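Local coordinates for hypothetical protein (Parabacteroides merdae, PDB 4OO3) that is of uncharacterised function but probably acts as an oxidoreductase, binding a nicotinamide dinucleotide cofactor through its Rossmann fold domain, at residues R55-G58 / F59-A63; L200-P203 / V204-D208; T403-F406 / L407-K411. One frame throughout, in Å; residues are numbered along the deposited sequence.

Interaction 1 (R55-G58 / F59-A63); sequences RIQG and FNTRA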
loop_
_atom_site.group_PDB
_atom_site.type_symbol
_atom_site.label_atom_id
_atom_site.label_comp_id
_atom_site.label_asym_id
_atom_site.label_seq_id
_atom_site.Cartn_x
_atom_site.Cartn_y
_atom_site.Cartn_z
ATOM N N ARG A 55 19.800 7.352 -4.960
ATOM C CA ARG A 55 19.424 6.055 -4.415
ATOM C C ARG A 55 19.921 4.925 -5.294
ATOM O O ARG A 55 20.467 3.943 -4.796
ATOM C CB ARG A 55 17.912 5.954 -4.261
ATOM C CG ARG A 55 17.354 6.854 -3.176
ATOM C CD ARG A 55 15.851 6.989 -3.281
ATOM N NE ARG A 55 15.388 8.071 -2.418
ATOM C CZ ARG A 55 14.542 9.038 -2.767
ATOM N NH1 ARG A 55 13.980 9.084 -3.975
ATOM N NH2 ARG A 55 14.233 9.967 -1.872
ATOM N N ILE A 56 19.742 5.075 -6.604
ATOM C CA ILE A 56 20.221 4.071 -7.558
ATOM C C ILE A 56 21.734 3.889 -7.473
ATOM O O ILE A 56 22.231 2.764 -7.505
ATOM C CB ILE A 56 19.896 4.434 -9.019
ATOM C CG1 ILE A 56 18.386 4.608 -9.231
ATOM C CG2 ILE A 56 20.453 3.365 -9.956
ATOM C CD1 ILE A 56 17.545 3.387 -8.907
ATOM N N GLN A 57 22.463 4.998 -7.391
ATOM C CA GLN A 57 23.913 4.936 -7.364
ATOM C C GLN A 57 24.408 4.344 -6.041
ATOM O O GLN A 57 25.455 3.690 -6.013
ATOM C CB GLN A 57 24.523 6.317 -7.617
ATOM C CG GLN A 57 26.036 6.312 -7.807
ATOM C CD GLN A 57 26.492 5.530 -9.035
ATOM O OE1 GLN A 57 25.689 5.182 -9.904
ATOM N NE2 GLN A 57 27.789 5.257 -9.111
ATOM N N GLY A 58 23.659 4.569 -4.957
ATOM C CA GLY A 58 23.908 3.883 -3.686
ATOM C C GLY A 58 23.800 2.368 -3.815
ATOM O O GLY A 58 24.622 1.629 -3.265
ATOM N N PHE A 59 22.795 1.901 -4.552
ATOM C CA PHE A 59 22.681 0.475 -4.851
ATOM C C PHE A 59 23.882 -0.030 -5.668
ATOM O O PHE A 59 24.361 -1.139 -5.448
ATOM C CB PHE A 59 21.378 0.155 -5.605
ATOM C CG PHE A 59 20.111 0.598 -4.902
ATOM C CD1 PHE A 59 20.046 0.727 -3.512
ATOM C CD2 PHE A 59 18.962 0.847 -5.642
ATOM C CE1 PHE A 59 18.869 1.125 -2.890
ATOM C CE2 PHE A 59 17.786 1.236 -5.024
ATOM C CZ PHE A 59 17.736 1.372 -3.648
ATOM N N ASN A 60 24.360 0.782 -6.607
ATOM C CA ASN A 60 25.494 0.404 -7.466
ATOM C C ASN A 60 26.841 0.376 -6.740
ATOM O O ASN A 60 27.773 -0.264 -7.209
ATOM C CB ASN A 60 25.632 1.366 -8.661
ATOM C CG ASN A 60 24.572 1.164 -9.731
ATOM O OD1 ASN A 60 23.740 0.256 -9.669
ATOM N ND2 ASN A 60 24.606 2.031 -10.737
ATOM N N THR A 61 26.951 1.088 -5.624
ATOM C CA THR A 61 28.230 1.241 -4.916
ATOM C C THR A 61 28.252 0.550 -3.552
ATOM O O THR A 61 29.213 0.700 -2.803
ATOM C CB THR A 61 28.550 2.734 -4.691
ATOM O OG1 THR A 61 27.430 3.369 -4.061
ATOM C CG2 THR A 61 28.831 3.419 -6.012
ATOM N N ARG A 62 27.201 -0.198 -3.221
ATOM C CA ARG A 62 27.112 -0.834 -1.908
ATOM C C ARG A 62 28.022 -2.054 -1.840
ATOM O O ARG A 62 28.366 -2.638 -2.864
ATOM C CB ARG A 62 25.668 -1.234 -1.587
ATOM C CG ARG A 62 25.223 -2.538 -2.226
ATOM C CD ARG A 62 23.733 -2.778 -2.048
ATOM N NE ARG A 62 23.293 -3.868 -2.920
ATOM C CZ ARG A 62 22.088 -3.974 -3.474
ATOM N NH1 ARG A 62 21.153 -3.057 -3.256
ATOM N NH2 ARG A 62 21.818 -5.011 -4.258
ATOM N N ALA A 63 28.365 -2.451 -0.618
ATOM C CA ALA A 63 29.365 -3.486 -0.375
ATOM C C ALA A 63 28.900 -4.898 -0.741
ATOM O O ALA A 63 29.668 -5.656 -1.334
ATOM C CB ALA A 63 29.819 -3.438 1.078
#
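Arg55 and Phe59 meet one turn apart in helix 47-61, the helical element of a Rossmann beta-alpha-beta unit that connects strands 38-43 and 70-75. The carbonyl oxygen of Arg55 takes the backbone N-H of Phe59 (Arg55 O to Phe59 N 3.1 Å) and also lies over the middle of one face of the Phe59 ring, 3.3 Å above its plane. With CG turned away from its own carbonyl carbon (chi1 -56°), the phenyl group swings back under the preceding turn, where CD2 of Phe59 approaches CD1 of Ile56 at 4.4 Å. Both of these apolar side chains also press on Ala25 of helix 22-26, so this flank of the helix faces the protein interior.

On another flank, the amides of Gln57 and Asn60 stand nearly upright to each other, their planes 80° apart, and share one weak, long bond from Asn60 ND2 to Gln57 OE1 at 3.4 Å. Asn60 is held more firmly by the chain that follows: its OD1 pairs with Thr67 OG1 and its ND2 with Trp69 O. Thr61 bonds back to the preceding turn through its hydroxyl. Its OG1 sits between its own N and carbonyl carbon (chi1 52°), which lets it donate to Gln57 O at 2.8 Å, an oxygen that Thr61 N reaches only weakly.

Interaction 2 (L200-P203 / V204-D208); sequences LTRP and VWYLD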
loop_
_atom_site.group_PDB
_atom_site.type_symbol
_atom_site.label_atom_id
_atom_site.label_comp_id
_atom_site.label_asym_id
_atom_site.label_seq_id
_atom_site.Cartn_x
_atom_site.Cartn_y
_atom_site.Cartn_z
ATOM N N LEU A 200 14.636 11.718 7.810
ATOM C CA LEU A 200 13.968 11.246 6.593
ATOM C C LEU A 200 13.151 12.401 6.019
ATOM O O LEU A 200 12.179 12.843 6.630
ATOM C CB LEU A 200 13.058 10.050 6.886
ATOM N N THR A 201 13.558 12.882 4.849
ATOM C CA THR A 201 12.951 14.054 4.213
ATOM C C THR A 201 11.857 13.650 3.232
ATOM O O THR A 201 11.960 12.611 2.582
ATOM C CB THR A 201 14.029 14.886 3.480
ATOM O OG1 THR A 201 14.678 15.736 4.429
ATOM C CG2 THR A 201 13.448 15.754 2.365
ATOM N N ARG A 202 10.823 14.485 3.126
ATOM C CA ARG A 202 9.766 14.309 2.130
ATOM C C ARG A 202 9.723 15.500 1.175
ATOM O O ARG A 202 10.039 16.608 1.569
ATOM C CB ARG A 202 8.411 14.157 2.819
ATOM C CG ARG A 202 8.313 12.920 3.689
ATOM C CD ARG A 202 6.976 12.840 4.396
ATOM N NE ARG A 202 6.926 11.691 5.299
ATOM C CZ ARG A 202 6.734 10.432 4.911
ATOM N NH1 ARG A 202 6.572 10.129 3.630
ATOM N NH2 ARG A 202 6.706 9.462 5.813
ATOM N N PRO A 203 9.319 15.274 -0.085
ATOM C CA PRO A 203 9.159 16.397 -1.002
ATOM C C PRO A 203 8.146 17.411 -0.479
ATOM O O PRO A 203 7.228 17.038 0.252
ATOM C CB PRO A 203 8.645 15.739 -2.289
ATOM C CG PRO A 203 8.133 14.406 -1.883
ATOM C CD PRO A 203 8.963 13.991 -0.715
ATOM N N VAL A 204 8.322 18.680 -0.842
ATOM C CA VAL A 204 7.405 19.738 -0.411
ATOM C C VAL A 204 5.953 19.441 -0.752
ATOM O O VAL A 204 5.064 19.739 0.043
ATOM C CB VAL A 204 7.765 21.128 -0.992
ATOM C CG1 VAL A 204 8.852 21.779 -0.153
ATOM C CG2 VAL A 204 8.174 21.049 -2.462
ATOM N N TRP A 205 5.720 18.836 -1.915
ATOM C CA TRP A 205 4.353 18.578 -2.390
ATOM C C TRP A 205 3.679 17.410 -1.680
ATOM O O TRP A 205 2.479 17.186 -1.882
ATOM C CB TRP A 205 4.303 18.366 -3.913
ATOM C CG TRP A 205 5.344 17.439 -4.427
ATOM C CD1 TRP A 205 6.540 17.786 -4.990
ATOM C CD2 TRP A 205 5.305 16.009 -4.416
ATOM N NE1 TRP A 205 7.242 16.663 -5.330
ATOM C CE2 TRP A 205 6.507 15.556 -4.992
ATOM C CE3 TRP A 205 4.368 15.062 -3.980
ATOM C CZ2 TRP A 205 6.799 14.203 -5.143
ATOM C CZ3 TRP A 205 4.660 13.713 -4.133
ATOM C CH2 TRP A 205 5.865 13.300 -4.705
ATOM N N TYR A 206 4.432 16.663 -0.868
ATOM C CA TYR A 206 3.851 15.580 -0.079
ATOM C C TYR A 206 2.749 16.107 0.842
ATOM O O TYR A 206 1.768 15.423 1.100
ATOM C CB TYR A 206 4.918 14.855 0.751
ATOM C CG TYR A 206 4.361 13.669 1.519
ATOM C CD1 TYR A 206 4.260 12.416 0.920
ATOM C CD2 TYR A 206 3.920 13.802 2.834
ATOM C CE1 TYR A 206 3.741 11.326 1.609
ATOM C CE2 TYR A 206 3.401 12.716 3.532
ATOM C CZ TYR A 206 3.315 11.483 2.913
ATOM O OH TYR A 206 2.798 10.402 3.590
ATOM N N LEU A 207 2.919 17.326 1.329
ATOM C CA LEU A 207 1.958 17.935 2.237
ATOM C C LEU A 207 0.854 18.711 1.503
ATOM O O LEU A 207 -0.029 19.295 2.140
ATOM C CB LEU A 207 2.708 18.828 3.225
ATOM C CG LEU A 207 3.699 18.059 4.110
ATOM C CD1 LEU A 207 4.526 19.014 4.954
ATOM C CD2 LEU A 207 2.975 17.079 5.015
ATOM N N ASP A 208 0.911 18.718 0.170
ATOM C CA ASP A 208 -0.162 19.257 -0.668
ATOM C C ASP A 208 -1.067 18.098 -1.077
ATOM O O ASP A 208 -0.692 17.265 -1.912
ATOM C CB ASP A 208 0.422 19.948 -1.904
ATOM C CG ASP A 208 -0.639 20.616 -2.782
ATOM O OD1 ASP A 208 -1.849 20.578 -2.455
ATOM O OD2 ASP A 208 -0.247 21.186 -3.819
#
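Arg202 and Tyr206 form a local cation-pi stack in the loop between strand 183-190 and helix 209-212, where a proline leads into a short 3-10 turn. The guanidinium lies over one ring face with the planes 26° apart, and Arg202 CZ is 4.5 Å from the Tyr206 ring centroid. The extended arginine chain runs across the same ring: CD of Arg202 makes a CH-pi contact, 3.6 Å from CD2 of Tyr206. Tyr206 is turned to meet it, CG lying opposite its own backbone N (chi1 -176°).

Pro203 makes a second CH-pi contact, laying CB over the five-membered ring of Trp205 at 3.7 Å from its centroid, while its CG rests on CZ2 of the six-membered ring. Between these two contacts Tyr206 N donates to Pro203 O at 3.0 Å, closing the turn. Outside the turn, Arg202 NE binds Leu191 O, and Trp205 NE1 binds Asp48 OD2 of helix 47-61. The arginine can serve both partners at once: its in-plane NE-H goes to the backbone carbonyl while the face of the cation remains available to the phenol ring, an interaction consistent with some stabilisation of the positive charge.

Interaction 3 (T403-F406 / L407-K411); sequences TEHF and LDYLK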
loop_
_atom_site.group_PDB
_atom_site.type_symbol
_atom_site.label_atom_id
_atom_site.label_comp_id
_atom_site.label_asym_id
_atom_site.label_seq_id
_atom_site.Cartn_x
_atom_site.Cartn_y
_atom_site.Cartn_z
ATOM N N THR A 403 7.305 -6.975 -6.674
ATOM C CA THR A 403 8.011 -6.747 -7.939
ATOM C C THR A 403 8.248 -8.064 -8.680
ATOM O O THR A 403 7.996 -8.154 -9.881
ATOM C CB THR A 403 9.347 -6.002 -7.716
ATOM O OG1 THR A 403 9.113 -4.819 -6.943
ATOM C CG2 THR A 403 9.970 -5.605 -9.026
ATOM N N GLU A 404 8.710 -9.079 -7.948
ATOM C CA GLU A 404 8.895 -10.437 -8.481
ATOM C C GLU A 404 7.600 -11.031 -9.006
ATOM O O GLU A 404 7.588 -11.648 -10.074
ATOM C CB GLU A 404 9.431 -11.374 -7.405
ATOM C CG GLU A 404 10.872 -11.122 -7.009
ATOM C CD GLU A 404 11.267 -11.887 -5.759
ATOM O OE1 GLU A 404 10.851 -13.061 -5.621
ATOM O OE2 GLU A 404 11.985 -11.308 -4.910
ATOM N N HIS A 405 6.519 -10.860 -8.244
ATOM C CA HIS A 405 5.193 -11.314 -8.669
ATOM C C HIS A 405 4.817 -10.640 -9.990
ATOM O O HIS A 405 4.331 -11.300 -10.907
ATOM C CB HIS A 405 4.142 -11.056 -7.572
ATOM C CG HIS A 405 2.747 -11.473 -7.944
ATOM N ND1 HIS A 405 1.854 -10.624 -8.568
ATOM C CD2 HIS A 405 2.082 -12.642 -7.762
ATOM C CE1 HIS A 405 0.708 -11.253 -8.767
ATOM N NE2 HIS A 405 0.819 -12.478 -8.285
ATOM N N PHE A 406 5.090 -9.341 -10.096
ATOM C CA PHE A 406 4.803 -8.575 -11.315
ATOM C C PHE A 406 5.640 -9.061 -12.495
ATOM O O PHE A 406 5.113 -9.273 -13.586
ATOM C CB PHE A 406 5.031 -7.073 -11.072
ATOM C CG PHE A 406 4.867 -6.224 -12.304
ATOM C CD1 PHE A 406 3.610 -5.819 -12.728
ATOM C CD2 PHE A 406 5.977 -5.830 -13.048
ATOM C CE1 PHE A 406 3.464 -5.037 -13.861
ATOM C CE2 PHE A 406 5.833 -5.055 -14.182
ATOM C CZ PHE A 406 4.574 -4.654 -14.590
ATOM N N LEU A 407 6.936 -9.256 -12.276
ATOM C CA LEU A 407 7.820 -9.761 -13.334
ATOM C C LEU A 407 7.455 -11.173 -13.811
ATOM O O LEU A 407 7.653 -11.499 -14.980
ATOM C CB LEU A 407 9.282 -9.726 -12.881
ATOM C CG LEU A 407 9.883 -8.339 -12.653
ATOM C CD1 LEU A 407 11.224 -8.458 -11.947
ATOM C CD2 LEU A 407 10.031 -7.583 -13.965
ATOM N N ASP A 408 6.946 -12.011 -12.910
ATOM C CA ASP A 408 6.412 -13.327 -13.297
ATOM C C ASP A 408 5.201 -13.169 -14.187
ATOM O O ASP A 408 5.121 -13.763 -15.260
ATOM C CB ASP A 408 5.976 -14.145 -12.074
ATOM C CG ASP A 408 7.041 -15.087 -11.592
ATOM O OD1 ASP A 408 7.659 -15.766 -12.436
ATOM O OD2 ASP A 408 7.246 -15.165 -10.365
ATOM N N TYR A 409 4.245 -12.372 -13.729
ATOM C CA TYR A 409 2.977 -12.289 -14.423
ATOM C C TYR A 409 3.071 -11.584 -15.771
ATOM O O TYR A 409 2.197 -11.770 -16.620
ATOM C CB TYR A 409 1.875 -11.740 -13.507
ATOM C CG TYR A 409 1.226 -12.886 -12.762
ATOM C CD1 TYR A 409 0.433 -13.811 -13.449
ATOM C CD2 TYR A 409 1.452 -13.097 -11.405
ATOM C CE1 TYR A 409 -0.144 -14.890 -12.802
ATOM C CE2 TYR A 409 0.876 -14.179 -10.751
ATOM C CZ TYR A 409 0.079 -15.070 -11.452
ATOM O OH TYR A 409 -0.498 -16.144 -10.811
ATOM N N LEU A 410 4.143 -10.828 -15.989
ATOM C CA LEU A 410 4.446 -10.325 -17.329
ATOM C C LEU A 410 4.581 -11.473 -18.327
ATOM O O LEU A 410 4.137 -11.347 -19.466
ATOM C CB LEU A 410 5.727 -9.478 -17.340
ATOM C CG LEU A 410 5.636 -8.045 -16.807
ATOM C CD1 LEU A 410 7.019 -7.408 -16.804
ATOM C CD2 LEU A 410 4.648 -7.218 -17.623
ATOM N N LYS A 411 5.182 -12.586 -17.899
ATOM C CA LYS A 411 5.393 -13.748 -18.778
ATOM C C LYS A 411 4.084 -14.238 -19.397
ATOM O O LYS A 411 3.998 -14.488 -20.604
ATOM C CB LYS A 411 6.004 -14.925 -18.014
ATOM C CG LYS A 411 7.385 -14.715 -17.420
ATOM C CD LYS A 411 7.879 -16.034 -16.842
ATOM C CE LYS A 411 9.255 -15.920 -16.211
ATOM N NZ LYS A 411 9.234 -15.211 -14.902
#
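Leu407, Asp408, Tyr409 and Leu410 each donate a backbone N-H to the carbonyl oxygen four residues earlier, so 403-406 and 407-411 are successive turns of one alpha-helix, 395-412. The four bonds are of similar length. Leu407 N lies 2.8 Å from Thr403 O at one end of the series. At the other, Leu410 N lies 3.0 Å from Phe406 O. Lys411 N instead reaches Asp408 O, three residues back.

The side chains divide by helix face. On the buried side the Phe406 ring takes Leu410 over one of its faces, with CE2 of Phe406 3.7 Å from CD1 of Leu410. Phe406 reaches out with CG opposite its backbone N (chi1 175°), whereas Leu410 points back along the helix and so settles on the ring. Leu407 uses the same backward lean: its CG lies 3.4 Å from Thr403 O, and its CD1 is 4.3 Å from CG2 of Thr403.

Elsewhere His405 and Tyr409 meet obliquely, their planes 51° apart, in neither a stack nor a T-shape. The tyrosine brings its CD2 over one face of the imidazole, 3.3 Å from CE1 of His405. Further round, Lys411 curls back so that its NZ forms a salt bridge with Asp408 OD1 at 3.0 Å, meeting the carboxylate on its anti side, about 34° out of its plane.

Phe406 and Leu410 both touch Val91 of strand 91-94, while in strand 114-117 Phe406 meets Leu116 and Leu410 meets Asn114. Leu407 instead rests on Tyr32. This is an amphipathic helix packed on a parallel sheet: a late helix of the chain lies against the Rossmann sheet, with apolar side chains one turn apart facing its strands and polar ones on its other sides.

All three contacts are local and partly buried, yet each serves a different place in the fold. Interactions 1 and 3 are helical and both belong to the surroundings of the Rossmann sheet, one in a crossover helix from early in the chain, the other in a helix from near its end. Interaction 2 is a loop with a 3-10 turn and relies on pi contacts where the helices rely on repeating backbone bonds. Interaction 3 has the most buried residues, though it and interaction 1 also have exposed ones at the surface. Interactions 1 and 2 keep about 6 Å between nearest atoms, but a side-chain bond links the loop of interaction 2 to the helix of interaction 1.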